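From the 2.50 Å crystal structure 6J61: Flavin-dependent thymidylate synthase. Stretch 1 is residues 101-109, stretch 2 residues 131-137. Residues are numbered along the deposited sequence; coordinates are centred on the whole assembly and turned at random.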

ATOM      1  N   GLU A 101      -6.323  13.883  29.980  1.00 61.30           N
ATOM      2  CA  GLU A 101      -6.096  15.083  29.203  1.00 57.79           C
ATOM      3  C   GLU A 101      -7.141  15.180  28.108  1.00 55.70           C
ATOM      4  O   GLU A 101      -7.305  14.265  27.302  1.00 55.68           O
ATOM      5  N   PHE A 102      -7.862  16.291  28.096  1.00 53.40           N
ATOM      6  CA  PHE A 102      -8.893  16.500  27.104  1.00 51.09           C
ATOM      7  C   PHE A 102      -8.713  17.788  26.335  1.00 49.86           C
ATOM      8  O   PHE A 102      -8.203  18.777  26.855  1.00 50.15           O
ATOM      9  N   TYR A 103      -9.145  17.759  25.083  1.00 47.97           N
ATOM     10  CA  TYR A 103      -9.071  18.920  24.223  1.00 47.18           C
ATOM     11  C   TYR A 103     -10.274  19.829  24.462  1.00 48.56           C
ATOM     12  O   TYR A 103     -11.408  19.479  24.131  1.00 48.09           O
ATOM     13  N   GLU A 104     -10.028  20.996  25.043  1.00 49.26           N
ATOM     14  CA  GLU A 104     -11.109  21.929  25.281  1.00 49.97           C
ATOM     15  C   GLU A 104     -10.944  23.055  24.268  1.00 48.47           C
ATOM     16  O   GLU A 104      -9.995  23.826  24.320  1.00 47.10           O
ATOM     17  N   PRO A 105     -11.871  23.142  23.311  1.00 48.06           N
ATOM     18  CA  PRO A 105     -11.827  24.168  22.272  1.00 49.12           C
ATOM     19  C   PRO A 105     -11.759  25.591  22.805  1.00 51.08           C
ATOM     20  O   PRO A 105     -12.172  25.870  23.927  1.00 51.46           O
ATOM     21  N   GLU A 106     -11.211  26.478  21.983  1.00 54.38           N
ATOM     22  CA  GLU A 106     -11.095  27.890  22.320  1.00 54.77           C
ATOM     23  C   GLU A 106     -12.543  28.351  22.334  1.00 55.23           C
ATOM     24  O   GLU A 106     -12.970  29.096  23.209  1.00 55.96           O
ATOM     25  N   ALA A 107     -13.292  27.871  21.346  1.00 55.71           N
ATOM     26  CA  ALA A 107     -14.703  28.197  21.195  1.00 56.32           C
ATOM     27  C   ALA A 107     -15.360  27.214  20.229  1.00 56.68           C
ATOM     28  O   ALA A 107     -14.713  26.701  19.317  1.00 57.71           O
ATOM     29  N   PHE A 108     -16.643  26.944  20.434  1.00 57.08           N
ATOM     30  CA  PHE A 108     -17.374  26.030  19.565  1.00 56.90           C
ATOM     31  C   PHE A 108     -17.772  26.762  18.305  1.00 56.94           C
ATOM     32  O   PHE A 108     -17.955  27.975  18.324  1.00 56.60           O
ATOM     33  N   ARG A 109     -17.911  26.019  17.213  1.00 57.38           N
ATOM     34  CA  ARG A 109     -18.296  26.614  15.942  1.00 58.05           C
ATOM     35  C   ARG A 109     -19.749  26.307  15.623  1.00 58.22           C
ATOM     36  O   ARG A 109     -20.266  25.246  15.971  1.00 56.87           O
ATOM     37  N   LEU A 131     -20.673  22.165  30.063  1.00 46.37           N
ATOM     38  CA  LEU A 131     -21.393  21.040  29.463  1.00 48.12           C
ATOM     39  C   LEU A 131     -20.377  20.012  28.989  1.00 47.77           C
ATOM     40  O   LEU A 131     -20.467  18.834  29.327  1.00 46.77           O
ATOM     41  N   LEU A 132     -19.415  20.471  28.197  1.00 48.01           N
ATOM     42  CA  LEU A 132     -18.355  19.612  27.693  1.00 47.87           C
ATOM     43  C   LEU A 132     -17.494  19.214  28.878  1.00 49.37           C
ATOM     44  O   LEU A 132     -17.143  18.047  29.044  1.00 49.59           O
ATOM     45  N   ARG A 133     -17.150  20.201  29.701  1.00 51.71           N
ATOM     46  CA  ARG A 133     -16.325  19.950  30.874  1.00 54.24           C
ATOM     47  C   ARG A 133     -17.001  18.949  31.801  1.00 54.53           C
ATOM     48  O   ARG A 133     -16.341  18.092  32.391  1.00 54.12           O
ATOM     49  N   LYS A 134     -18.323  19.057  31.904  1.00 54.88           N
ATOM     50  CA  LYS A 134     -19.117  18.182  32.754  1.00 56.00           C
ATOM     51  C   LYS A 134     -18.988  16.717  32.335  1.00 56.71           C
ATOM     52  O   LYS A 134     -18.514  15.880  33.110  1.00 56.16           O
ATOM     53  N   VAL A 135     -19.403  16.413  31.105  1.00 56.59           N
ATOM     54  CA  VAL A 135     -19.338  15.046  30.603  1.00 56.29           C
ATOM     55  C   VAL A 135     -17.912  14.492  30.631  1.00 56.14           C
ATOM     56  O   VAL A 135     -17.710  13.289  30.798  1.00 55.83           O
ATOM     57  N   GLN A 136     -16.918  15.359  30.463  1.00 55.62           N
ATOM     58  CA  GLN A 136     -15.539  14.892  30.517  1.00 56.30           C
ATOM     59  C   GLN A 136     -15.294  14.403  31.937  1.00 56.78           C
ATOM     60  O   GLN A 136     -14.640  13.381  32.155  1.00 57.69           O
ATOM     61  N   GLN A 137     -15.839  15.137  32.901  1.00 55.92           N
ATOM     62  CA  GLN A 137     -15.665  14.794  34.300  1.00 56.43           C
ATOM     63  C   GLN A 137     -16.387  13.498  34.653  1.00 55.82           C
ATOM     64  O   GLN A 137     -15.762  12.536  35.116  1.00 54.70           O
TER

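An irregular strip, 101-109, lies against a helical segment that includes L132 to Q137 and continues later in the chain, and the two bury 346 Å² between them. The helix meets the strip through L132, R133 and Q136. The strip answers by alternation: F102 and E104 point their CA-to-CB bonds toward the helix, while E101 and Y103 point away, so an extended backbone supplies every second side chain.

The charged contact is a single salt bridge. E104 (chi1 m, chi2 t) meets R133, whose CA-to-CB bond lies sideways but whose m, t, t chain brings its end closer. R133 NE donates to E104 OE1 at 2.7 Å with an N-H...acceptor angle of 156°, and the carboxylate oxygen sits at the guanidinium edge, near its plane. The rule here is that a long side chain can reach a partner its CA-to-CB bond does not face.

Q136 is the most covered residue of the contact. In its extended m, t rotamer it lies along F102, itself m at chi1 with chi2 at 80°. Q136 CB stands 4.3 Å from the F102 ring centroid and only 9° off the ring normal, a CH-pi contact over the face. Farther out, Q136 NE2 comes within 3.3 Å of F102 CB, and Q136 OE1 lies 3.8 Å from E104 CG; that oxygen finds its hydrogen bond elsewhere in the structure. A glutamine can thus serve as packing material here, its aliphatic part against an aromatic face.

The apolar cluster gathers on L132. L132 (t, p) and F108 (chi1 m, chi2 -72°) both point their CA-to-CB bonds toward the other stretch, and P105 lies sideways. L132 CD2 touches P105 CD at 3.6 Å and F108 CZ at 3.9 Å, the latter approach oblique to the ring. One buried methyl therefore joins two residues three apart on the strip.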

ATOM      1  CB  GLU A 101      -4.689  15.068  28.614  1.00 57.55           C
ATOM      2  CG  GLU A 101      -3.601  15.292  29.650  1.00 56.68           C
ATOM      3  CD  GLU A 101      -2.206  15.111  29.084  1.00 57.15           C
ATOM      4  OE1 GLU A 101      -1.237  15.498  29.763  1.00 56.40           O
ATOM      5  OE2 GLU A 101      -2.074  14.574  27.965  1.00 59.00           O
ATOM      6  CB  PHE A 102     -10.271  16.509  27.754  1.00 51.52           C
ATOM      7  CG  PHE A 102     -10.621  15.231  28.436  1.00 51.54           C
ATOM      8  CD1 PHE A 102     -10.124  14.948  29.702  1.00 52.39           C
ATOM      9  CD2 PHE A 102     -11.448  14.306  27.814  1.00 52.57           C
ATOM     10  CE1 PHE A 102     -10.449  13.758  30.342  1.00 52.81           C
ATOM     11  CE2 PHE A 102     -11.780  13.113  28.443  1.00 53.79           C
ATOM     12  CZ  PHE A 102     -11.280  12.839  29.714  1.00 53.75           C
ATOM     13  CB  TYR A 103      -9.056  18.496  22.759  1.00 42.30           C
ATOM     14  CG  TYR A 103      -9.512  19.586  21.830  1.00 37.25           C
ATOM     15  CD1 TYR A 103      -8.812  20.794  21.751  1.00 36.50           C
ATOM     16  CD2 TYR A 103     -10.640  19.417  21.030  1.00 34.88           C
ATOM     17  CE1 TYR A 103      -9.221  21.809  20.894  1.00 36.67           C
ATOM     18  CE2 TYR A 103     -11.065  20.428  20.168  1.00 36.71           C
ATOM     19  CZ  TYR A 103     -10.348  21.621  20.102  1.00 38.38           C
ATOM     20  OH  TYR A 103     -10.737  22.612  19.226  1.00 39.80           O
ATOM     21  CB  GLU A 104     -11.061  22.430  26.729  1.00 52.23           C
ATOM     22  CG  GLU A 104     -11.260  21.302  27.741  1.00 55.37           C
ATOM     23  CD  GLU A 104     -11.429  21.796  29.178  1.00 59.54           C
ATOM     24  OE1 GLU A 104     -12.316  22.645  29.417  1.00 61.25           O
ATOM     25  OE2 GLU A 104     -10.685  21.323  30.070  1.00 59.54           O
ATOM     26  CB  PRO A 105     -13.103  23.909  21.484  1.00 47.96           C
ATOM     27  CG  PRO A 105     -14.037  23.399  22.528  1.00 46.77           C
ATOM     28  CD  PRO A 105     -13.164  22.441  23.294  1.00 47.83           C
ATOM     29  CB  GLU A 106     -10.342  28.621  21.212  1.00 56.30           C
ATOM     30  CG  GLU A 106      -9.573  29.841  21.660  1.00 60.02           C
ATOM     31  CD  GLU A 106      -8.188  29.497  22.170  1.00 61.11           C
ATOM     32  OE1 GLU A 106      -8.089  28.649  23.079  1.00 61.71           O
ATOM     33  OE2 GLU A 106      -7.202  30.080  21.663  1.00 60.81           O
ATOM     34  CB  ALA A 107     -14.853  29.618  20.677  1.00 55.24           C
ATOM     35  CB  PHE A 108     -18.637  25.514  20.257  1.00 56.71           C
ATOM     36  CG  PHE A 108     -18.385  24.406  21.233  1.00 56.37           C
ATOM     37  CD1 PHE A 108     -18.047  23.139  20.787  1.00 56.81           C
ATOM     38  CD2 PHE A 108     -18.490  24.627  22.597  1.00 56.43           C
ATOM     39  CE1 PHE A 108     -17.821  22.107  21.686  1.00 56.86           C
ATOM     40  CE2 PHE A 108     -18.265  23.602  23.500  1.00 56.27           C
ATOM     41  CZ  PHE A 108     -17.930  22.338  23.043  1.00 56.11           C
ATOM     42  CB  ARG A 109     -17.394  26.101  14.823  1.00 58.13           C
ATOM     43  CG  ARG A 109     -15.927  26.237  15.146  1.00 58.37           C
ATOM     44  CD  ARG A 109     -15.053  25.800  13.988  1.00 58.69           C
ATOM     45  NE  ARG A 109     -13.792  25.281  14.496  1.00 58.24           N
ATOM     46  CZ  ARG A 109     -13.570  24.001  14.759  1.00 56.01           C
ATOM     47  NH1 ARG A 109     -14.523  23.106  14.547  1.00 54.71           N
ATOM     48  NH2 ARG A 109     -12.406  23.626  15.264  1.00 54.17           N
ATOM     49  CB  LEU A 131     -22.244  21.504  28.270  1.00 47.38           C
ATOM     50  CG  LEU A 131     -23.600  20.806  28.073  1.00 47.15           C
ATOM     51  CD1 LEU A 131     -24.501  21.151  29.246  1.00 44.61           C
ATOM     52  CD2 LEU A 131     -24.264  21.260  26.772  1.00 48.22           C
ATOM     53  CB  LEU A 132     -17.490  20.363  26.676  1.00 46.73           C
ATOM     54  CG  LEU A 132     -16.170  19.680  26.301  1.00 45.17           C
ATOM     55  CD1 LEU A 132     -16.453  18.329  25.667  1.00 44.19           C
ATOM     56  CD2 LEU A 132     -15.387  20.558  25.358  1.00 44.13           C
ATOM     57  CB  ARG A 133     -16.050  21.259  31.618  1.00 55.76           C
ATOM     58  CG  ARG A 133     -15.073  22.179  30.894  1.00 58.56           C
ATOM     59  CD  ARG A 133     -14.858  23.507  31.632  1.00 60.85           C
ATOM     60  NE  ARG A 133     -13.859  24.323  30.943  1.00 63.37           N
ATOM     61  CZ  ARG A 133     -13.575  25.589  31.234  1.00 64.25           C
ATOM     62  NH1 ARG A 133     -14.211  26.217  32.214  1.00 63.99           N
ATOM     63  NH2 ARG A 133     -12.651  26.234  30.531  1.00 64.31           N
ATOM     64  CB  LYS A 134     -20.584  18.610  32.697  1.00 57.90           C
ATOM     65  CG  LYS A 134     -21.346  18.459  34.004  1.00 59.59           C
ATOM     66  CD  LYS A 134     -21.518  17.008  34.420  1.00 62.11           C
ATOM     67  CE  LYS A 134     -22.334  16.899  35.716  1.00 63.56           C
ATOM     68  NZ  LYS A 134     -21.671  17.530  36.907  1.00 64.46           N
ATOM     69  CB  VAL A 135     -19.926  14.933  29.166  1.00 56.75           C
ATOM     70  CG1 VAL A 135     -20.937  16.030  28.937  1.00 56.20           C
ATOM     71  CG2 VAL A 135     -18.828  14.968  28.125  1.00 59.56           C
ATOM     72  CB  GLN A 136     -14.556  16.023  30.212  1.00 55.87           C
ATOM     73  CG  GLN A 136     -14.645  16.586  28.812  1.00 57.27           C
ATOM     74  CD  GLN A 136     -13.633  17.689  28.566  1.00 56.60           C
ATOM     75  OE1 GLN A 136     -13.659  18.351  27.531  1.00 56.77           O
ATOM     76  NE2 GLN A 136     -12.735  17.890  29.518  1.00 57.62           N
ATOM     77  CB  GLN A 137     -16.161  15.941  35.193  1.00 57.86           C
ATOM     78  CG  GLN A 137     -15.417  16.024  36.529  1.00 60.84           C
ATOM     79  CD  GLN A 137     -15.825  17.217  37.377  1.00 62.29           C
ATOM     80  OE1 GLN A 137     -16.878  17.211  38.027  1.00 63.09           O
ATOM     81  NE2 GLN A 137     -14.991  18.254  37.374  1.00 61.36           N
TER